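Local coordinates for protein 3-hydroxy-3-methylglutaryl-CoA lyase (Acinetobacter baumannii, PDB 6NDS) that is a lyase of the HMGL-like family with a TIM-barrel fold, and binds a zinc ion and coenzyme A, at residues V110-S114 against Q115-L119; L184-T188 against G189-P193. One frame throughout, in Å; residues are numbered along the deposited sequence.

Interaction 1: residues V110-S114 against Q115-L119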
# COMPACT_ATOMS: atom_id res chain seq x y z
N VAL A 110 5.04 -9.56 25.23
CA VAL A 110 4.13 -8.60 24.61
C VAL A 110 3.20 -7.98 25.66
O VAL A 110 2.56 -8.70 26.43
CB VAL A 110 3.30 -9.24 23.49
CG1 VAL A 110 2.32 -8.21 22.89
CG2 VAL A 110 4.20 -9.80 22.40
N LEU A 111 3.11 -6.66 25.65
CA LEU A 111 2.01 -5.95 26.30
C LEU A 111 1.63 -4.77 25.41
O LEU A 111 2.34 -4.43 24.46
CB LEU A 111 2.37 -5.50 27.73
CG LEU A 111 2.98 -4.11 27.93
CD1 LEU A 111 3.03 -3.79 29.43
CD2 LEU A 111 4.36 -3.99 27.30
N SER A 112 0.46 -4.17 25.68
CA SER A 112 -0.02 -3.03 24.90
C SER A 112 0.19 -1.73 25.66
O SER A 112 0.05 -1.68 26.88
CB SER A 112 -1.51 -3.19 24.56
OG SER A 112 -1.73 -4.41 23.86
N ALA A 113 0.52 -0.65 24.92
CA ALA A 113 0.59 0.66 25.55
C ALA A 113 -0.78 1.15 26.00
O ALA A 113 -0.87 2.02 26.87
CB ALA A 113 1.21 1.68 24.58
N SER A 114 -1.84 0.63 25.39
CA SER A 114 -3.20 0.96 25.77
C SER A 114 -3.64 0.04 26.90
O SER A 114 -3.62 -1.19 26.74
CB SER A 114 -4.13 0.78 24.57
OG SER A 114 -5.48 0.63 24.99
N GLN A 115 -4.01 0.62 28.04
CA GLN A 115 -4.53 -0.20 29.13
C GLN A 115 -5.76 -0.98 28.69
O GLN A 115 -5.91 -2.16 29.04
CB GLN A 115 -4.88 0.67 30.34
CG GLN A 115 -5.19 -0.14 31.58
CD GLN A 115 -3.94 -0.61 32.30
OE1 GLN A 115 -3.24 -1.50 31.83
NE2 GLN A 115 -3.65 0.00 33.44
N THR A 116 -6.65 -0.35 27.92
CA THR A 116 -7.87 -1.04 27.48
C THR A 116 -7.53 -2.23 26.60
O THR A 116 -8.10 -3.32 26.76
CB THR A 116 -8.79 -0.08 26.72
OG1 THR A 116 -9.14 1.02 27.56
CG2 THR A 116 -10.04 -0.81 26.28
N HIS A 117 -6.61 -2.04 25.65
CA HIS A 117 -6.24 -3.15 24.78
C HIS A 117 -5.50 -4.24 25.55
O HIS A 117 -5.68 -5.43 25.27
CB HIS A 117 -5.39 -2.64 23.62
CG HIS A 117 -5.13 -3.67 22.57
ND1 HIS A 117 -3.98 -4.43 22.54
CD2 HIS A 117 -5.87 -4.07 21.51
CE1 HIS A 117 -4.03 -5.26 21.51
NE2 HIS A 117 -5.16 -5.05 20.86
N ASN A 118 -4.64 -3.87 26.51
CA ASN A 118 -3.96 -4.90 27.29
C ASN A 118 -4.96 -5.73 28.09
O ASN A 118 -4.81 -6.96 28.20
CB ASN A 118 -2.93 -4.27 28.23
CG ASN A 118 -1.76 -5.21 28.50
OD1 ASN A 118 -0.99 -5.54 27.59
ND2 ASN A 118 -1.63 -5.66 29.74
N LEU A 119 -5.97 -5.09 28.66
CA LEU A 119 -7.01 -5.84 29.37
C LEU A 119 -7.81 -6.72 28.41
O LEU A 119 -8.12 -7.87 28.74
CB LEU A 119 -7.92 -4.89 30.13
CG LEU A 119 -7.33 -4.22 31.37
CD1 LEU A 119 -8.17 -3.02 31.79
CD2 LEU A 119 -7.22 -5.23 32.51
O HOH W 1 -1.51 -6.83 25.00
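Ser112, at the end of strand 106-112, meets His117 and Asn118 on the first turn of helix 115-122, a strand-to-helix junction at the C-terminal end of a TIM-barrel strand. The chain doubles back here, which brings both helix side chains over the strand end.

Two backbone-directed bonds start the helix. Ser114 is its N-cap: OG stands anti to the backbone N (chi1 160°) and accepts from His117 N at 3.0 Å in a nearly straight bond. The carbonyl of Ser114 opens the helical pattern, its O taking Asn118 N at 2.9 Å.

Two side chains of the helix then reach back to Ser112. Asn118 OD1 receives Ser112 N at 2.8 Å, from a donor tilted 33° out of the plane of its carbonyl; the ND2 of the same amide goes to Met124 O and Ser129 OG, so both ends of the group are held and its rotation is fixed. Asn118 OD1 also lies 3.4 Å from Leu111 CB, and the Leu111 side chain packs in addition against helix 126-140.

Around the serine hydroxyl, a small polar cluster forms. With chi1 of His117 at -171°, CG is swung away from the backbone N and the imidazole is laid beside the strand end, its edge turned to Ser112. A water donates to Asn118 OD1 and also pairs with Ser112 OG, linking the two side chains. In the plane of the imidazole, Ser112 OG approaches His117 ND1 to 2.6 Å.

Interaction 2: residues L184-T188 against G189-P193; sequences LADTT and GMANP. With ACT (acetate ion), chain E.
The carboxylate of Asp186 is gripped by two successive backbone N-H groups of the loop that follows strand 182-186. Its OD1 uses the syn lone pair to accept from Met190 N at 2.8 Å, while OD2 takes Ala191 N at 2.9 Å from a donor 39° above the carboxylate plane. CG points away from the aspartate's own backbone N (chi1 -177°), which carries the carboxylate across the turn to these amides. The methyl of Ala191 sits close by, Ala191 CB 3.2 Å from Asp186 OD2, and Phe154 lies against both residues.

Between the two ends the chain makes a type I beta turn from Asp186 to Gly189. Gly189 N closes it on Asp186 O at 3.2 Å, well above the carbonyl plane, and the positive phi of Gly189 (62°) suits a residue without a side chain. Thr188 and Met190 run side by side, with Thr188 OG1 3.3 Å from Met190 SD.

Farther on, Asn192 caps helix 193-203 through OD1 to Gln195 N, and its ND2 makes a weak bond to an acetate ion. Asn306 of the second subunit donates its ND2 in a hydrogen bond to Met190 O. The whole is a beta-alpha loop at the C-terminal end of a TIM-barrel strand, where the aspartate side chain ties the loop back to the strand end by two bonds to its backbone.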
# COMPACT_ATOMS: atom_id res chain seq x y z
N LEU A 184 8.28 -2.19 18.31
CA LEU A 184 7.14 -1.27 18.34
C LEU A 184 6.13 -1.74 17.31
O LEU A 184 6.45 -1.81 16.11
CB LEU A 184 7.57 0.17 18.03
CG LEU A 184 8.68 0.70 18.93
CD1 LEU A 184 9.05 2.12 18.48
CD2 LEU A 184 8.23 0.68 20.40
N ALA A 185 4.92 -2.05 17.76
CA ALA A 185 3.92 -2.65 16.90
C ALA A 185 2.75 -1.70 16.67
O ALA A 185 2.19 -1.14 17.62
CB ALA A 185 3.42 -3.97 17.49
N ASP A 186 2.36 -1.55 15.39
CA ASP A 186 1.15 -0.82 14.97
C ASP A 186 0.03 -1.84 14.76
O ASP A 186 -0.29 -2.24 13.63
CB ASP A 186 1.44 -0.03 13.71
CG ASP A 186 0.26 0.81 13.27
OD1 ASP A 186 -0.64 1.01 14.10
OD2 ASP A 186 0.25 1.26 12.11
N THR A 187 -0.61 -2.21 15.87
CA THR A 187 -1.49 -3.37 15.92
C THR A 187 -2.68 -3.27 14.97
O THR A 187 -3.07 -4.27 14.36
CB THR A 187 -1.97 -3.54 17.36
OG1 THR A 187 -0.83 -3.56 18.21
CG2 THR A 187 -2.76 -4.85 17.52
N THR A 188 -3.30 -2.10 14.86
CA THR A 188 -4.43 -1.96 13.93
C THR A 188 -4.16 -0.94 12.84
O THR A 188 -5.09 -0.32 12.32
CB THR A 188 -5.72 -1.62 14.66
OG1 THR A 188 -5.58 -0.37 15.34
CG2 THR A 188 -6.08 -2.71 15.65
N GLY A 189 -2.90 -0.77 12.45
CA GLY A 189 -2.58 0.01 11.27
C GLY A 189 -3.02 1.45 11.36
O GLY A 189 -3.65 1.99 10.44
N MET A 190 -2.70 2.09 12.49
CA MET A 190 -3.06 3.48 12.72
C MET A 190 -1.91 4.45 12.48
O MET A 190 -2.14 5.67 12.52
CB MET A 190 -3.58 3.63 14.16
CG MET A 190 -4.90 2.85 14.37
SD MET A 190 -5.48 2.88 16.07
CE MET A 190 -6.11 4.55 16.21
N ALA A 191 -0.70 3.97 12.21
CA ALA A 191 0.47 4.84 12.10
C ALA A 191 0.51 5.59 10.77
O ALA A 191 -0.01 5.14 9.75
CB ALA A 191 1.76 4.03 12.25
N ASN A 192 1.14 6.76 10.79
CA ASN A 192 1.42 7.53 9.58
C ASN A 192 2.91 7.86 9.54
O ASN A 192 3.59 7.82 10.56
CB ASN A 192 0.59 8.82 9.51
CG ASN A 192 1.02 9.86 10.52
OD1 ASN A 192 2.04 10.54 10.34
ND2 ASN A 192 0.23 10.03 11.57
N PRO A 193 3.45 8.17 8.35
CA PRO A 193 4.92 8.30 8.22
C PRO A 193 5.55 9.39 9.07
O PRO A 193 6.67 9.20 9.55
CB PRO A 193 5.11 8.58 6.73
CG PRO A 193 3.92 7.97 6.08
CD PRO A 193 2.77 8.10 7.04
C ACT E . 1.79 13.67 13.09
O ACT E . 1.33 12.62 13.64
OXT ACT E . 2.52 14.57 13.58
CH3 ACT E . 1.42 13.88 11.59

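Interactions 1 and 2 both follow strands of the same parallel barrel sheet, 106-112 and 182-186, which are separated in it by strand 145-151; their centres lie 14 Å apart. They touch by packing, His117 NE2 approaching Thr187 CG2 to 4.1 Å. Thr152, just past the intervening strand, bonds to both: its OG1 with Ser114 N, its N with Thr187 OG1. The side chain of His117 is about 4 Å from a bound citric acid, probably from the crystallisation liquor, and about 6 Å from coenzyme A. The side chain of Thr187 is about 3 Å from the same citric acid, to which its OG1 is hydrogen-bonded, and about 5 Å from the zinc ion.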